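Local coordinates for ferric-siderophore receptor protein (Streptomyces coelicolor, PDB 2X4L) that probably binds ferric siderophores outside the cell membrane and delivers them to an import system, at residues E198-A203 with G229-E234; D261-D266 with K283-V288. All coordinates share one frame; numbering follows the deposited sequence.

Both interactions belong to the mixed sheet of one lobe of the chain, where strands 200-206 and 262-266 run parallel as neighbours. Interaction 1 pairs strand 200-206 with the short strand 231-232, and interaction 2 packs strand 262-266 against the start of helix 286-289; their centres lie about 12 Å apart. The two meet directly. Leu202 O and Ile264 N, 2.8 Å apart, form a probable backbone hydrogen bond, and Arg200 NE makes a salt bridge of 2.8 Å to Asp261 OD2. The centres of interactions 1 and 2 lie about 19 and 20 Å from the chain's centre, on the same side of it.

Interaction 1 (E198-A203 with G229-E234); sequences EIRVLA and GVNFVE
A short parallel beta bridge between Val201 and Phe232 adds strand 231-232 to the mixed sheet beside strand 200-206. Val201 is gripped through both of its backbone polar groups: its N donates to Asn231 O at 2.8 Å, nearly straight at 172°, and its O accepts from Val233 N at 2.8 Å. Water joins the backbones at each end, one molecule linking Ile199 O with Asn231 N and another linking Ala203 N with Val233 O.

The side chains of Val201 and Phe232 lie side by side on the same face of the sheet. CG1 of Val201, anti to its backbone N (chi1 -177°), meets the ring at CE2, 3.6 Å away, while its other methyl, CG2, touches Val230 CG1 at 3.7 Å. A beta-branched valine suits the extended, buried position of Val201. Elsewhere Asn231 lies alongside Arg200, its ND2 3.8 Å from Arg200 CG, but that amide nitrogen is hydrogen-bonded to Pro197 O.

Helix 220-227 ends in a Schellman motif at Gly229, whose positive phi (109°) would jam a CB against the preceding carbonyl O, and leads into the bridge. Its Leu222 and Phe225 pack on Phe232; an alanine in place of Phe232 would probably open a gap between Val201 CG1 and those two side chains. Val201 also touches Ile264 of strand 262-266.

Interaction 2 (D261-D266 with K283-V288); sequences DVIIMD and KQLPAV
Ile263, Leu285 and Ala287 make a small, buried apolar contact between strand 262-266 and the N-cap and start of helix 286-289. The tip of Ile263 does most of the touching. Its CG1 stands anti to the carbonyl carbon (chi1 -57°), and the chain then extends (chi2 176°) to place CD1 against the helix start. There CD1 meets Leu285 CD1 at 3.7 Å, the two side chains crossing at about a right angle, and Ala287 CB at 3.8 Å. A looser approach, 4.3 Å, brings the same Ile263 CD1 to Val288 CG2. The beta-branched carbon of isoleucine suits the strand, and its ethyl arm, CG1-CD1, reaches the helix start.

Contact with the backbone comes from Ala287, whose CB lies 3.5 Å from Asp261 O. Its single methyl group suits this close approach, where Asp261 CA and Ala287 CA are 5.2 Å apart.

The polar interactions turn elsewhere: besides its salt bridge to Arg200, Asp261 accepts at OD1 from Val324 N and Gly325 N, tying the residue just before the strand to the C-terminal end. Trp282 of helix 280-283 also packs on Ile263 and Val288.

Strands 262-266 and 293-296 are parallel neighbours, joined by a beta-alpha-beta crossover whose linking segment includes helices 280-283 and 286-289, as in alpha/beta lobes of periplasmic binding proteins.

Interaction 1 (E198-A203 with G229-E234)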
loop_
_atom_site.group_PDB
_atom_site.type_symbol
_atom_site.label_atom_id
_atom_site.label_comp_id
_atom_site.label_asym_id
_atom_site.label_seq_id
_atom_site.Cartn_x
_atom_site.Cartn_y
_atom_site.Cartn_z
ATOM N N GLU A 198 8.830 0.107 24.888
ATOM C CA GLU A 198 8.099 1.294 25.455
ATOM C C GLU A 198 7.742 2.311 24.390
ATOM O O GLU A 198 6.918 3.218 24.650
ATOM C CB GLU A 198 8.941 1.985 26.527
ATOM C CG GLU A 198 10.154 2.781 26.096
ATOM C CD GLU A 198 11.403 1.915 25.622
ATOM O OE1 GLU A 198 11.304 0.678 25.618
ATOM O OE2 GLU A 198 12.442 2.481 25.254
ATOM N N ILE A 199 8.327 2.176 23.201
ATOM C CA ILE A 199 8.064 3.109 22.077
ATOM C C ILE A 199 6.703 2.864 21.429
ATOM O O ILE A 199 6.487 1.782 20.857
ATOM C CB ILE A 199 9.226 3.118 21.037
ATOM C CG1 ILE A 199 10.527 3.535 21.754
ATOM C CG2 ILE A 199 8.815 3.986 19.824
ATOM C CD1 ILE A 199 10.501 4.991 22.417
ATOM N N ARG A 200 5.799 3.827 21.541
ATOM C CA ARG A 200 4.385 3.705 21.073
ATOM C C ARG A 200 4.288 4.340 19.691
ATOM O O ARG A 200 4.672 5.511 19.517
ATOM C CB ARG A 200 3.460 4.488 21.992
ATOM C CG ARG A 200 3.491 3.910 23.362
ATOM C CD ARG A 200 3.048 4.871 24.478
ATOM N NE ARG A 200 3.974 5.954 24.646
ATOM C CZ ARG A 200 3.878 6.936 25.548
ATOM N NH1 ARG A 200 2.911 6.973 26.430
ATOM N NH2 ARG A 200 4.810 7.853 25.556
ATOM N N VAL A 201 3.874 3.574 18.707
ATOM C CA VAL A 201 3.712 4.034 17.320
ATOM C C VAL A 201 2.276 4.341 16.966
ATOM O O VAL A 201 1.413 3.473 17.236
ATOM C CB VAL A 201 4.234 2.918 16.388
ATOM C CG1 VAL A 201 4.122 3.453 14.912
ATOM C CG2 VAL A 201 5.728 2.636 16.758
ATOM N N LEU A 202 2.022 5.525 16.386
ATOM C CA LEU A 202 0.711 5.929 15.999
ATOM C C LEU A 202 0.674 6.000 14.512
ATOM O O LEU A 202 1.549 6.640 13.864
ATOM C CB LEU A 202 0.355 7.261 16.610
ATOM C CG LEU A 202 -1.111 7.642 16.302
ATOM C CD1 LEU A 202 -1.676 8.463 17.406
ATOM C CD2 LEU A 202 -1.165 8.410 15.005
ATOM N N ALA A 203 -0.292 5.330 13.880
ATOM C CA ALA A 203 -0.496 5.356 12.403
ATOM C C ALA A 203 -1.580 6.387 12.087
ATOM O O ALA A 203 -2.744 6.197 12.463
ATOM C CB ALA A 203 -0.932 3.999 11.943
ATOM N N GLY A 229 6.021 -7.381 16.697
ATOM C CA GLY A 229 6.167 -6.940 18.091
ATOM C C GLY A 229 6.092 -5.436 18.320
ATOM O O GLY A 229 6.201 -5.014 19.460
ATOM N N VAL A 230 5.794 -4.675 17.290
ATOM C CA VAL A 230 5.699 -3.194 17.409
ATOM C C VAL A 230 4.534 -2.834 18.329
ATOM O O VAL A 230 3.478 -3.481 18.237
ATOM C CB VAL A 230 5.559 -2.534 16.064
ATOM C CG1 VAL A 230 5.365 -1.014 16.199
ATOM C CG2 VAL A 230 6.838 -2.737 15.273
ATOM N N ASN A 231 4.765 -1.857 19.199
ATOM C CA ASN A 231 3.757 -1.369 20.169
ATOM C C ASN A 231 2.993 -0.243 19.476
ATOM O O ASN A 231 3.493 0.892 19.364
ATOM C CB ASN A 231 4.536 -0.858 21.390
ATOM C CG ASN A 231 3.648 -0.318 22.469
ATOM O OD1 ASN A 231 2.439 -0.208 22.279
ATOM N ND2 ASN A 231 4.273 0.169 23.575
ATOM N N PHE A 232 1.816 -0.559 19.002
ATOM C CA PHE A 232 0.942 0.471 18.395
ATOM C C PHE A 232 -0.059 1.037 19.328
ATOM O O PHE A 232 -0.659 0.312 20.183
ATOM C CB PHE A 232 0.153 -0.086 17.196
ATOM C CG PHE A 232 1.010 -0.205 15.953
ATOM C CD1 PHE A 232 1.675 -1.370 15.724
ATOM C CD2 PHE A 232 1.177 0.869 15.082
ATOM C CE1 PHE A 232 2.494 -1.470 14.565
ATOM C CE2 PHE A 232 1.984 0.787 13.935
ATOM C CZ PHE A 232 2.666 -0.387 13.726
ATOM N N VAL A 233 -0.323 2.333 19.129
ATOM C CA VAL A 233 -1.568 2.954 19.631
ATOM C C VAL A 233 -2.737 2.286 18.913
ATOM O O VAL A 233 -2.723 2.129 17.679
ATOM C CB VAL A 233 -1.593 4.470 19.286
ATOM C CG1 VAL A 233 -2.978 5.073 19.626
ATOM C CG2 VAL A 233 -0.537 5.120 20.082
ATOM N N GLU A 234 -3.724 1.845 19.682
ATOM C CA GLU A 234 -4.850 1.140 19.123
ATOM C C GLU A 234 -6.101 1.824 19.622
ATOM O O GLU A 234 -6.587 1.564 20.766
ATOM C CB GLU A 234 -4.862 -0.301 19.681
ATOM C CG GLU A 234 -3.740 -1.220 19.218
ATOM C CD GLU A 234 -3.874 -1.780 17.802
ATOM O OE1 GLU A 234 -4.740 -1.307 17.071
ATOM O OE2 GLU A 234 -3.044 -2.652 17.470
HETATM O O HOH W 1 7.335 -0.540 19.529
HETATM O O HOH W 2 -2.167 3.802 15.511
#

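Interaction 2 (D261-D266 with K283-V288)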
loop_
_atom_site.group_PDB
_atom_site.type_symbol
_atom_site.label_atom_id
_atom_site.label_comp_id
_atom_site.label_asym_id
_atom_site.label_seq_id
_atom_site.Cartn_x
_atom_site.Cartn_y
_atom_site.Cartn_z
ATOM N N ASP A 261 5.102 8.145 20.547
ATOM C CA ASP A 261 6.490 8.432 20.459
ATOM C C ASP A 261 6.975 8.536 19.000
ATOM O O ASP A 261 7.837 9.350 18.655
ATOM C CB ASP A 261 7.295 7.369 21.201
ATOM C CG ASP A 261 6.829 7.239 22.599
ATOM O OD1 ASP A 261 6.746 8.269 23.307
ATOM O OD2 ASP A 261 6.303 6.195 23.042
ATOM N N VAL A 262 6.414 7.681 18.129
ATOM C CA VAL A 262 6.741 7.707 16.692
ATOM C C VAL A 262 5.389 7.782 15.984
ATOM O O VAL A 262 4.443 7.020 16.335
ATOM C CB VAL A 262 7.454 6.405 16.246
ATOM C CG1 VAL A 262 7.580 6.378 14.745
ATOM C CG2 VAL A 262 8.803 6.343 16.929
ATOM N N ILE A 263 5.267 8.703 15.040
ATOM C CA ILE A 263 4.034 8.755 14.178
ATOM C C ILE A 263 4.414 8.383 12.754
ATOM O O ILE A 263 5.411 8.915 12.221
ATOM C CB ILE A 263 3.432 10.144 14.247
ATOM C CG1 ILE A 263 3.135 10.490 15.675
ATOM C CG2 ILE A 263 2.159 10.190 13.337
ATOM C CD1 ILE A 263 2.576 12.013 15.849
ATOM N N ILE A 264 3.634 7.446 12.154
ATOM C CA ILE A 264 3.829 7.042 10.777
ATOM C C ILE A 264 2.649 7.577 9.977
ATOM O O ILE A 264 1.468 7.260 10.324
ATOM C CB ILE A 264 4.083 5.562 10.653
ATOM C CG1 ILE A 264 2.897 4.634 11.046
ATOM C CG2 ILE A 264 5.326 5.215 11.636
ATOM C CD1 ILE A 264 3.099 3.106 10.793
ATOM N N MET A 265 2.923 8.474 9.023
ATOM C CA MET A 265 1.861 9.204 8.326
ATOM C C MET A 265 1.709 8.716 6.880
ATOM O O MET A 265 2.660 8.648 6.115
ATOM C CB MET A 265 2.195 10.698 8.285
ATOM C CG MET A 265 2.047 11.375 9.699
ATOM S SD MET A 265 0.466 11.293 10.382
ATOM C CE MET A 265 -0.454 12.348 9.249
ATOM N N ASP A 266 0.453 8.488 6.515
ATOM C CA ASP A 266 0.041 8.116 5.171
ATOM C C ASP A 266 0.790 8.990 4.140
ATOM O O ASP A 266 0.764 10.246 4.205
ATOM C CB ASP A 266 -1.466 8.407 5.088
ATOM C CG ASP A 266 -2.179 7.761 3.897
ATOM O OD1 ASP A 266 -1.587 7.437 2.884
ATOM O OD2 ASP A 266 -3.415 7.668 4.087
ATOM N N LYS A 283 1.667 20.489 15.319
ATOM C CA LYS A 283 3.041 20.981 15.447
ATOM C C LYS A 283 3.509 20.906 16.884
ATOM O O LYS A 283 4.738 20.859 17.143
ATOM C CB LYS A 283 3.094 22.466 14.972
ATOM C CG LYS A 283 2.956 22.621 13.457
ATOM C CD LYS A 283 3.490 23.959 12.931
ATOM C CE LYS A 283 2.442 25.016 13.075
ATOM N NZ LYS A 283 2.549 25.921 11.900
ATOM N N GLN A 284 2.579 20.863 17.795
ATOM C CA GLN A 284 2.916 20.735 19.176
ATOM C C GLN A 284 3.016 19.315 19.718
ATOM O O GLN A 284 3.297 19.121 20.829
ATOM C CB GLN A 284 1.981 21.565 20.014
ATOM C CG GLN A 284 2.207 23.077 19.771
ATOM C CD GLN A 284 3.630 23.526 20.109
ATOM O OE1 GLN A 284 4.360 24.082 19.266
ATOM N NE2 GLN A 284 4.031 23.277 21.340
ATOM N N LEU A 285 2.792 18.324 18.862
ATOM C CA LEU A 285 2.900 16.929 19.283
ATOM C C LEU A 285 4.329 16.580 19.702
ATOM O O LEU A 285 5.285 16.924 19.006
ATOM C CB LEU A 285 2.436 15.994 18.164
ATOM C CG LEU A 285 0.926 15.909 17.934
ATOM C CD1 LEU A 285 0.611 14.997 16.758
ATOM C CD2 LEU A 285 0.216 15.433 19.193
ATOM N N PRO A 286 4.470 15.902 20.835
ATOM C CA PRO A 286 5.794 15.511 21.334
ATOM C C PRO A 286 6.623 14.822 20.255
ATOM O O PRO A 286 7.813 15.104 20.110
ATOM C CB PRO A 286 5.463 14.524 22.454
ATOM C CG PRO A 286 4.120 14.945 22.935
ATOM C CD PRO A 286 3.386 15.443 21.721
ATOM N N ALA A 287 5.989 13.924 19.507
ATOM C CA ALA A 287 6.653 13.194 18.439
ATOM C C ALA A 287 7.065 14.126 17.309
ATOM O O ALA A 287 8.163 14.003 16.766
ATOM C CB ALA A 287 5.750 12.087 17.913
ATOM N N VAL A 288 6.188 15.061 16.953
ATOM C CA VAL A 288 6.514 16.011 15.862
ATOM C C VAL A 288 7.672 16.961 16.279
ATOM O O VAL A 288 8.637 17.117 15.512
ATOM C CB VAL A 288 5.267 16.823 15.519
ATOM C CG1 VAL A 288 5.567 17.854 14.458
ATOM C CG2 VAL A 288 4.221 15.867 15.012
#